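Local coordinates for tylactone synthase starter module and modules 1 & 2 (Streptomyces fradiae, PDB 2Z5L), which probably reduces the beta-keto group of the growing polyketide with NADPH, as the first ketoreductase of the tylosin polyketide synthase, at residues A[339-347]-A[362-373]; A[392-401]-A[443-452]. One frame throughout, in Å; residues are numbered along the deposited sequence.

Interaction 1 of 2, residues A[339-347]-A[362-373]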
loop_
_atom_site.group_PDB
_atom_site.type_symbol
_atom_site.label_atom_id
_atom_site.label_comp_id
_atom_site.label_asym_id
_atom_site.label_seq_id
_atom_site.Cartn_x
_atom_site.Cartn_y
_atom_site.Cartn_z
ATOM N N VAL A 339 5.033 -17.592 9.563
ATOM C CA VAL A 339 5.673 -17.110 8.336
ATOM C C VAL A 339 5.943 -15.616 8.458
ATOM O O VAL A 339 5.074 -14.861 8.888
ATOM C CB VAL A 339 4.775 -17.343 7.091
ATOM C CG1 VAL A 339 5.437 -16.772 5.844
ATOM C CG2 VAL A 339 4.524 -18.822 6.903
ATOM N N PHE A 340 7.152 -15.190 8.099
ATOM C CA PHE A 340 7.520 -13.769 8.144
ATOM C C PHE A 340 8.029 -13.378 6.749
ATOM O O PHE A 340 9.069 -13.856 6.295
ATOM C CB PHE A 340 8.604 -13.528 9.193
ATOM C CG PHE A 340 8.117 -13.673 10.616
ATOM C CD1 PHE A 340 7.620 -12.588 11.320
ATOM C CD2 PHE A 340 8.166 -14.901 11.256
ATOM C CE1 PHE A 340 7.195 -12.723 12.651
ATOM C CE2 PHE A 340 7.744 -15.046 12.580
ATOM C CZ PHE A 340 7.258 -13.958 13.275
ATOM N N HIS A 341 7.291 -12.509 6.072
ATOM C CA HIS A 341 7.651 -12.078 4.726
ATOM C C HIS A 341 8.375 -10.738 4.731
ATOM O O HIS A 341 7.734 -9.694 4.802
ATOM C CB HIS A 341 6.385 -11.972 3.872
ATOM C CG HIS A 341 6.647 -11.748 2.415
ATOM N ND1 HIS A 341 7.511 -12.535 1.686
ATOM C CD2 HIS A 341 6.151 -10.828 1.553
ATOM C CE1 HIS A 341 7.540 -12.107 0.434
ATOM N NE2 HIS A 341 6.726 -11.073 0.328
ATOM N N THR A 342 9.706 -10.760 4.660
ATOM C CA THR A 342 10.453 -9.505 4.647
ATOM C C THR A 342 11.021 -9.236 3.249
ATOM O O THR A 342 11.594 -8.177 3.011
ATOM C CB THR A 342 11.606 -9.472 5.707
ATOM O OG1 THR A 342 12.795 -10.006 5.141
ATOM C CG2 THR A 342 11.285 -10.330 6.938
ATOM N N ALA A 343 10.845 -10.179 2.316
ATOM C CA ALA A 343 11.378 -10.002 0.957
ATOM C C ALA A 343 10.824 -8.785 0.217
ATOM O O ALA A 343 9.668 -8.399 0.387
ATOM C CB ALA A 343 11.145 -11.255 0.116
ATOM N N GLY A 344 11.661 -8.206 -0.636
ATOM C CA GLY A 344 11.260 -7.043 -1.402
ATOM C C GLY A 344 12.471 -6.315 -1.935
ATOM O O GLY A 344 13.609 -6.671 -1.609
ATOM N N ILE A 345 12.234 -5.287 -2.745
ATOM C CA ILE A 345 13.329 -4.529 -3.335
ATOM C C ILE A 345 13.193 -3.028 -3.164
ATOM O O ILE A 345 12.086 -2.498 -3.065
ATOM C CB ILE A 345 13.431 -4.795 -4.826
ATOM C CG1 ILE A 345 12.219 -4.202 -5.526
ATOM C CG2 ILE A 345 13.494 -6.292 -5.090
ATOM C CD1 ILE A 345 12.336 -4.216 -7.017
ATOM N N LEU A 346 14.330 -2.342 -3.152
ATOM C CA LEU A 346 14.331 -0.895 -3.006
ATOM C C LEU A 346 13.760 -0.257 -4.266
ATOM O O LEU A 346 14.157 -0.588 -5.392
ATOM C CB LEU A 346 15.755 -0.378 -2.749
ATOM C CG LEU A 346 15.928 0.706 -1.672
ATOM C CD1 LEU A 346 17.407 1.019 -1.504
ATOM C CD2 LEU A 346 15.157 1.970 -2.057
ATOM N N ASP A 347 12.807 0.645 -4.052
ATOM C CA ASP A 347 12.154 1.369 -5.139
ATOM C C ASP A 347 12.236 2.876 -4.983
ATOM O O ASP A 347 11.903 3.424 -3.935
ATOM C CB ASP A 347 10.667 1.022 -5.260
ATOM C CG ASP A 347 9.962 1.885 -6.300
ATOM O OD1 ASP A 347 10.496 1.976 -7.431
ATOM O OD2 ASP A 347 8.886 2.472 -6.002
ATOM N N VAL A 362 9.178 -4.379 -8.734
ATOM C CA VAL A 362 8.894 -4.019 -7.356
ATOM C C VAL A 362 7.848 -4.898 -6.694
ATOM O O VAL A 362 7.984 -5.265 -5.518
ATOM C CB VAL A 362 8.481 -2.540 -7.262
ATOM C CG1 VAL A 362 8.017 -2.194 -5.832
ATOM C CG2 VAL A 362 9.665 -1.683 -7.643
ATOM N N ARG A 363 6.800 -5.251 -7.430
ATOM C CA ARG A 363 5.769 -6.092 -6.821
ATOM C C ARG A 363 6.110 -7.575 -6.809
ATOM O O ARG A 363 5.633 -8.314 -5.948
ATOM C CB ARG A 363 4.413 -5.865 -7.492
ATOM C CG ARG A 363 4.306 -6.325 -8.911
ATOM C CD ARG A 363 3.060 -5.712 -9.517
ATOM N NE ARG A 363 1.886 -6.016 -8.702
ATOM C CZ ARG A 363 1.246 -7.181 -8.735
ATOM N NH1 ARG A 363 1.673 -8.132 -9.552
ATOM N NH2 ARG A 363 0.194 -7.399 -7.951
ATOM N N GLY A 364 6.958 -8.005 -7.738
ATOM C CA GLY A 364 7.332 -9.411 -7.797
ATOM C C GLY A 364 7.599 -10.076 -6.456
ATOM O O GLY A 364 6.830 -10.942 -6.003
ATOM N N ALA A 365 8.686 -9.679 -5.804
ATOM C CA ALA A 365 9.047 -10.275 -4.513
ATOM C C ALA A 365 8.062 -9.969 -3.395
ATOM O O ALA A 365 7.742 -10.831 -2.562
ATOM C CB ALA A 365 10.440 -9.808 -4.093
ATOM N N LYS A 366 7.586 -8.731 -3.379
ATOM C CA LYS A 366 6.655 -8.301 -2.350
ATOM C C LYS A 366 5.256 -8.897 -2.527
ATOM O O LYS A 366 4.854 -9.806 -1.788
ATOM C CB LYS A 366 6.610 -6.772 -2.334
ATOM C CG LYS A 366 5.909 -6.162 -1.145
ATOM C CD LYS A 366 6.547 -4.821 -0.856
ATOM C CE LYS A 366 7.787 -4.988 0.001
ATOM N NZ LYS A 366 7.428 -5.162 1.418
ATOM N N VAL A 367 4.523 -8.413 -3.521
ATOM C CA VAL A 367 3.165 -8.893 -3.743
ATOM C C VAL A 367 3.065 -10.379 -4.090
ATOM O O VAL A 367 2.387 -11.139 -3.398
ATOM C CB VAL A 367 2.469 -8.095 -4.846
ATOM C CG1 VAL A 367 0.997 -8.461 -4.886
ATOM C CG2 VAL A 367 2.644 -6.620 -4.601
ATOM N N CYS A 368 3.723 -10.784 -5.173
ATOM C CA CYS A 368 3.694 -12.177 -5.597
ATOM C C CYS A 368 4.122 -13.125 -4.471
ATOM O O CYS A 368 3.521 -14.186 -4.278
ATOM C CB CYS A 368 4.591 -12.379 -6.828
ATOM S SG CYS A 368 4.002 -11.524 -8.338
ATOM N N GLY A 369 5.152 -12.741 -3.726
ATOM C CA GLY A 369 5.630 -13.576 -2.637
ATOM C C GLY A 369 4.584 -13.867 -1.572
ATOM O O GLY A 369 4.353 -15.025 -1.207
ATOM N N ALA A 370 3.953 -12.808 -1.072
ATOM C CA ALA A 370 2.935 -12.919 -0.039
ATOM C C ALA A 370 1.696 -13.660 -0.531
ATOM O O ALA A 370 1.064 -14.411 0.219
ATOM C CB ALA A 370 2.541 -11.531 0.445
ATOM N N GLU A 371 1.351 -13.457 -1.798
ATOM C CA GLU A 371 0.171 -14.104 -2.353
ATOM C C GLU A 371 0.406 -15.617 -2.497
ATOM O O GLU A 371 -0.511 -16.403 -2.288
ATOM C CB GLU A 371 -0.196 -13.455 -3.699
ATOM C CG GLU A 371 -1.494 -13.958 -4.340
ATOM C CD GLU A 371 -2.751 -13.659 -3.508
ATOM O OE1 GLU A 371 -2.992 -12.477 -3.153
ATOM O OE2 GLU A 371 -3.503 -14.617 -3.224
ATOM N N LEU A 372 1.631 -16.017 -2.835
ATOM C CA LEU A 372 1.957 -17.433 -2.964
ATOM C C LEU A 372 1.995 -18.110 -1.592
ATOM O O LEU A 372 1.579 -19.261 -1.447
ATOM C CB LEU A 372 3.307 -17.630 -3.656
ATOM C CG LEU A 372 3.278 -17.522 -5.172
ATOM C CD1 LEU A 372 4.681 -17.538 -5.713
ATOM C CD2 LEU A 372 2.456 -18.685 -5.755
ATOM N N LEU A 373 2.513 -17.403 -0.590
ATOM C CA LEU A 373 2.576 -17.949 0.757
ATOM C C LEU A 373 1.157 -18.111 1.278
ATOM O O LEU A 373 0.858 -19.030 2.045
ATOM C CB LEU A 373 3.358 -17.026 1.690
ATOM C CG LEU A 373 4.847 -16.843 1.404
ATOM C CD1 LEU A 373 5.360 -15.678 2.247
ATOM C CD2 LEU A 373 5.620 -18.114 1.712
HETATM O O HOH W 1 8.890 -4.413 -3.061
#
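His-341 sends its imidazole edge-on into helix 362-373, where NE2 donates to two successive backbone carbonyls. The bond from His-341 NE2 to Lys-366 O, 3.1 Å, falls on a lone pair of that oxygen and lies tilted from the ring plane; the one to Ala-365 O is weak, bent to 125°. With CG anti to the backbone N (chi1 -171°), the ring extends from the strand to a wider pi-type turn of the helix. Ala-370 N and CA lie over one face, offset toward the rim, and Ala-343 N over the opposite one. Gly-369, without a side chain, lets His-341 CE1 come to 3.9 Å of its CA. Thr-265 OG1 holds ND1, which should fix the ring's rotation. Obliquely to the ring, Leu-373 CD1 nears ND1 and packs against Val-339 CG1 at 3.8 Å. A strand running into His-Thr-Ala-Gly fits the Rossmann-type core of the short-chain dehydrogenases, where an Asn-Ala-Gly-like sequence follows the corresponding strand; strand 339-341 and the helix run nearly antiparallel, at 164°. The solvent side is looser: Gly-344 CA meets Ala-365 CB at 3.9 Å, and a water donates to Val-362 O while accepting a weak bond from Ile-345 N. Packing tightens again where Ile-345 CD1 presses to 3.5 Å of Val-362 CA, and buried Val-362 CG2 meets Asp-347 CB, also buried, at 3.7 Å.

Interaction 2 of 2, residues A[392-401]-A[443-452]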
loop_
_atom_site.group_PDB
_atom_site.type_symbol
_atom_site.label_atom_id
_atom_site.label_comp_id
_atom_site.label_asym_id
_atom_site.label_seq_id
_atom_site.Cartn_x
_atom_site.Cartn_y
_atom_site.Cartn_z
ATOM N N VAL A 392 5.093 2.323 5.335
ATOM C CA VAL A 392 4.196 3.456 5.554
ATOM C C VAL A 392 3.936 4.156 4.215
ATOM O O VAL A 392 2.979 4.923 4.068
ATOM C CB VAL A 392 4.810 4.471 6.548
ATOM C CG1 VAL A 392 6.003 5.150 5.914
ATOM C CG2 VAL A 392 3.761 5.488 6.978
ATOM N N THR A 393 4.789 3.871 3.235
ATOM C CA THR A 393 4.642 4.460 1.915
ATOM C C THR A 393 3.313 4.050 1.290
ATOM O O THR A 393 2.722 4.806 0.514
ATOM C CB THR A 393 5.780 4.028 0.980
ATOM O OG1 THR A 393 5.776 2.602 0.858
ATOM C CG2 THR A 393 7.134 4.496 1.539
ATOM N N GLY A 394 2.851 2.850 1.634
ATOM C CA GLY A 394 1.600 2.348 1.101
ATOM C C GLY A 394 0.397 2.666 1.967
ATOM O O GLY A 394 -0.710 2.219 1.653
ATOM N N THR A 395 0.592 3.409 3.055
ATOM C CA THR A 395 -0.529 3.765 3.936
ATOM C C THR A 395 -0.693 5.280 4.055
ATOM O O THR A 395 -1.812 5.770 4.148
ATOM C CB THR A 395 -0.364 3.192 5.369
ATOM O OG1 THR A 395 -0.072 1.791 5.299
ATOM C CG2 THR A 395 -1.654 3.390 6.164
ATOM N N TRP A 396 0.417 6.015 4.079
ATOM C CA TRP A 396 0.344 7.469 4.155
ATOM C C TRP A 396 0.677 8.078 2.812
ATOM O O TRP A 396 0.058 9.047 2.386
ATOM C CB TRP A 396 1.317 8.031 5.191
ATOM C CG TRP A 396 0.980 7.684 6.600
ATOM C CD1 TRP A 396 -0.125 7.013 7.043
ATOM C CD2 TRP A 396 1.764 7.972 7.761
ATOM N NE1 TRP A 396 -0.076 6.857 8.406
ATOM C CE2 TRP A 396 1.075 7.438 8.873
ATOM C CE3 TRP A 396 2.983 8.626 7.968
ATOM C CZ2 TRP A 396 1.564 7.541 10.176
ATOM C CZ3 TRP A 396 3.471 8.728 9.262
ATOM C CH2 TRP A 396 2.762 8.185 10.352
ATOM N N GLY A 397 1.668 7.513 2.139
ATOM C CA GLY A 397 2.060 8.046 0.846
ATOM C C GLY A 397 3.439 8.662 0.944
ATOM O O GLY A 397 3.851 9.103 2.017
ATOM N N ASN A 398 4.151 8.688 -0.178
ATOM C CA ASN A 398 5.501 9.241 -0.236
ATOM C C ASN A 398 5.992 9.317 -1.681
ATOM O O ASN A 398 6.023 8.314 -2.399
ATOM C CB ASN A 398 6.456 8.374 0.581
ATOM C CG ASN A 398 7.862 8.925 0.611
ATOM O OD1 ASN A 398 8.077 10.073 0.998
ATOM N ND2 ASN A 398 8.831 8.104 0.212
ATOM N N ALA A 399 6.392 10.512 -2.095
ATOM C CA ALA A 399 6.861 10.748 -3.456
ATOM C C ALA A 399 8.007 9.850 -3.931
ATOM O O ALA A 399 8.856 9.433 -3.142
ATOM C CB ALA A 399 7.271 12.222 -3.613
ATOM N N GLY A 400 8.033 9.580 -5.235
ATOM C CA GLY A 400 9.079 8.758 -5.809
ATOM C C GLY A 400 8.927 7.271 -5.569
ATOM O O GLY A 400 9.732 6.503 -6.079
ATOM N N GLN A 401 7.921 6.849 -4.802
ATOM C CA GLN A 401 7.743 5.421 -4.541
ATOM C C GLN A 401 6.313 4.926 -4.837
ATOM O O GLN A 401 5.680 4.237 -4.011
ATOM C CB GLN A 401 8.129 5.117 -3.092
ATOM C CG GLN A 401 9.563 5.447 -2.775
ATOM C CD GLN A 401 9.904 5.095 -1.358
ATOM O OE1 GLN A 401 9.345 5.659 -0.405
ATOM N NE2 GLN A 401 10.820 4.142 -1.196
ATOM N N GLY A 443 13.621 7.721 -1.849
ATOM C CA GLY A 443 12.413 7.610 -1.045
ATOM C C GLY A 443 12.614 7.751 0.462
ATOM O O GLY A 443 11.881 8.493 1.127
ATOM N N GLU A 444 13.586 7.035 1.013
ATOM C CA GLU A 444 13.853 7.114 2.441
ATOM C C GLU A 444 14.338 8.535 2.744
ATOM O O GLU A 444 13.993 9.113 3.776
ATOM C CB GLU A 444 14.919 6.087 2.842
ATOM C CG GLU A 444 14.492 4.611 2.665
ATOM C CD GLU A 444 14.051 4.295 1.247
ATOM O OE1 GLU A 444 14.821 4.558 0.286
ATOM O OE2 GLU A 444 12.930 3.777 1.087
ATOM N N GLU A 445 15.129 9.082 1.825
ATOM C CA GLU A 445 15.669 10.432 1.951
ATOM C C GLU A 445 14.545 11.467 2.063
ATOM O O GLU A 445 14.669 12.449 2.790
ATOM C CB GLU A 445 16.559 10.761 0.745
ATOM C CG GLU A 445 17.902 10.051 0.759
ATOM C CD GLU A 445 18.678 10.223 -0.533
ATOM O OE1 GLU A 445 18.486 11.246 -1.231
ATOM O OE2 GLU A 445 19.497 9.340 -0.855
ATOM N N SER A 446 13.450 11.240 1.346
ATOM C CA SER A 446 12.330 12.161 1.393
ATOM C C SER A 446 11.589 12.066 2.711
ATOM O O SER A 446 11.238 13.089 3.303
ATOM C CB SER A 446 11.354 11.897 0.257
ATOM O OG SER A 446 10.191 12.692 0.415
ATOM N N LEU A 447 11.344 10.843 3.168
ATOM C CA LEU A 447 10.647 10.612 4.432
ATOM C C LEU A 447 11.451 11.183 5.590
ATOM O O LEU A 447 10.891 11.665 6.569
ATOM C CB LEU A 447 10.453 9.113 4.669
ATOM C CG LEU A 447 9.440 8.364 3.814
ATOM C CD1 LEU A 447 9.521 6.867 4.114
ATOM C CD2 LEU A 447 8.054 8.900 4.095
ATOM N N SER A 448 12.769 11.117 5.466
ATOM C CA SER A 448 13.654 11.611 6.500
ATOM C C SER A 448 13.452 13.099 6.736
ATOM O O SER A 448 13.154 13.518 7.853
ATOM C CB SER A 448 15.104 11.335 6.111
ATOM O OG SER A 448 15.963 11.524 7.221
ATOM N N ARG A 449 13.594 13.893 5.680
ATOM C CA ARG A 449 13.436 15.339 5.793
ATOM C C ARG A 449 12.037 15.724 6.252
ATOM O O ARG A 449 11.869 16.667 7.026
ATOM C CB ARG A 449 13.763 16.024 4.459
ATOM C CG ARG A 449 15.240 15.960 4.085
ATOM C CD ARG A 449 16.112 16.683 5.120
ATOM N NE ARG A 449 17.522 16.300 5.045
ATOM C CZ ARG A 449 18.305 16.496 3.989
ATOM N NH1 ARG A 449 17.822 17.080 2.896
ATOM N NH2 ARG A 449 19.576 16.107 4.027
ATOM N N ARG A 450 11.032 14.991 5.791
ATOM C CA ARG A 450 9.662 15.288 6.181
ATOM C C ARG A 450 9.444 15.099 7.686
ATOM O O ARG A 450 8.437 15.552 8.235
ATOM C CB ARG A 450 8.673 14.416 5.391
ATOM C CG ARG A 450 8.537 14.787 3.904
ATOM C CD ARG A 450 7.679 13.765 3.142
ATOM N NE ARG A 450 6.300 13.706 3.618
ATOM C CZ ARG A 450 5.414 12.784 3.250
ATOM N NH1 ARG A 450 4.179 12.819 3.743
ATOM N NH2 ARG A 450 5.755 11.821 2.397
ATOM N N GLY A 451 10.385 14.438 8.356
ATOM C CA GLY A 451 10.243 14.230 9.789
ATOM C C GLY A 451 10.275 12.813 10.347
ATOM O O GLY A 451 10.100 12.630 11.557
ATOM N N LEU A 452 10.487 11.806 9.502
ATOM C CA LEU A 452 10.544 10.438 10.010
ATOM C C LEU A 452 11.919 10.163 10.588
ATOM O O LEU A 452 12.929 10.625 10.059
ATOM C CB LEU A 452 10.272 9.408 8.915
ATOM C CG LEU A 452 8.892 9.312 8.274
ATOM C CD1 LEU A 452 8.752 7.924 7.655
ATOM C CD2 LEU A 452 7.814 9.532 9.287
#
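Arg-450 presents the edge of its guanidinium to the carboxamide of Asn-398, the two planes only 20° apart. Arg-450 NH2 approaches Asn-398 OD1 at 3.2 Å along a lone pair in the carbonyl plane, and the same nitrogen makes a weaker, straighter bond (162°) to Gly-397 O, also at the edge. NH1 bonds to Thr-489 OG1, so both terminal nitrogens have partners. The indole of Trp-396 is a second flat group: Val-392 CG2 sits over one face near the rim, and Leu-452 CD2 approaches Trp-396 CZ3 obliquely at 4.4 Å, while Phe-498 meets the ring edge-to-face and Trp-482 meets it with an inclined plane. Leu-447 CD2 lies 3.5 Å from Asn-398 CG, the two side chains crossing obliquely. The other end of this amide is busy as well. Asn-398 ND2 donates to Gly-443 O at 3.2 Å, from above that carbonyl's plane, whereas Leu-447 N reaches the same oxygen from the opposite face; within the loop Asn-398 ND2 also donates to Gln-401 OE1 at 2.6 Å. Asn-398 reaches this far because CG stands anti to its N (chi1 -178°). Gln-401 NE2 in turn meets the syn side of Glu-444 OE2 at 3.1 Å, from out of the carboxylate plane, while Glu-444 OE1 bonds to Gly-441 N. A type II turn from Asn-398 brings the chain to Gln-401, the N-cap of helix 402-419, and a Schellman motif at Gly-451 ends helix 442-450. All this is consistent with the lid helix of short-chain dehydrogenases packing on the loop between Ser-391 and Tyr-404, probably the active-site serine and tyrosine.

Interactions 1 and 2 come in series along the chain, with centres about 19 Å apart, and both build on neighbouring parallel strands of the Rossmann-type core. Strand 338-341, which opens interaction 1, lies beside strand 386-391, whose loop forms one half of interaction 2. They touch where the loop after strand 338-341 meets that loop: Gln-401 NE2 and Asp-347 O are 3.0 Å apart, a probable hydrogen bond. Both border helix 402-419, Lys-366 NZ bonding to Asn-408 OD1 and Thr-393 packing on Tyr-404, while helix 442-450 is joined through loop 392-401 and Leu-346, which packs on Glu-444. The two contacts thus probably flank the active-site region.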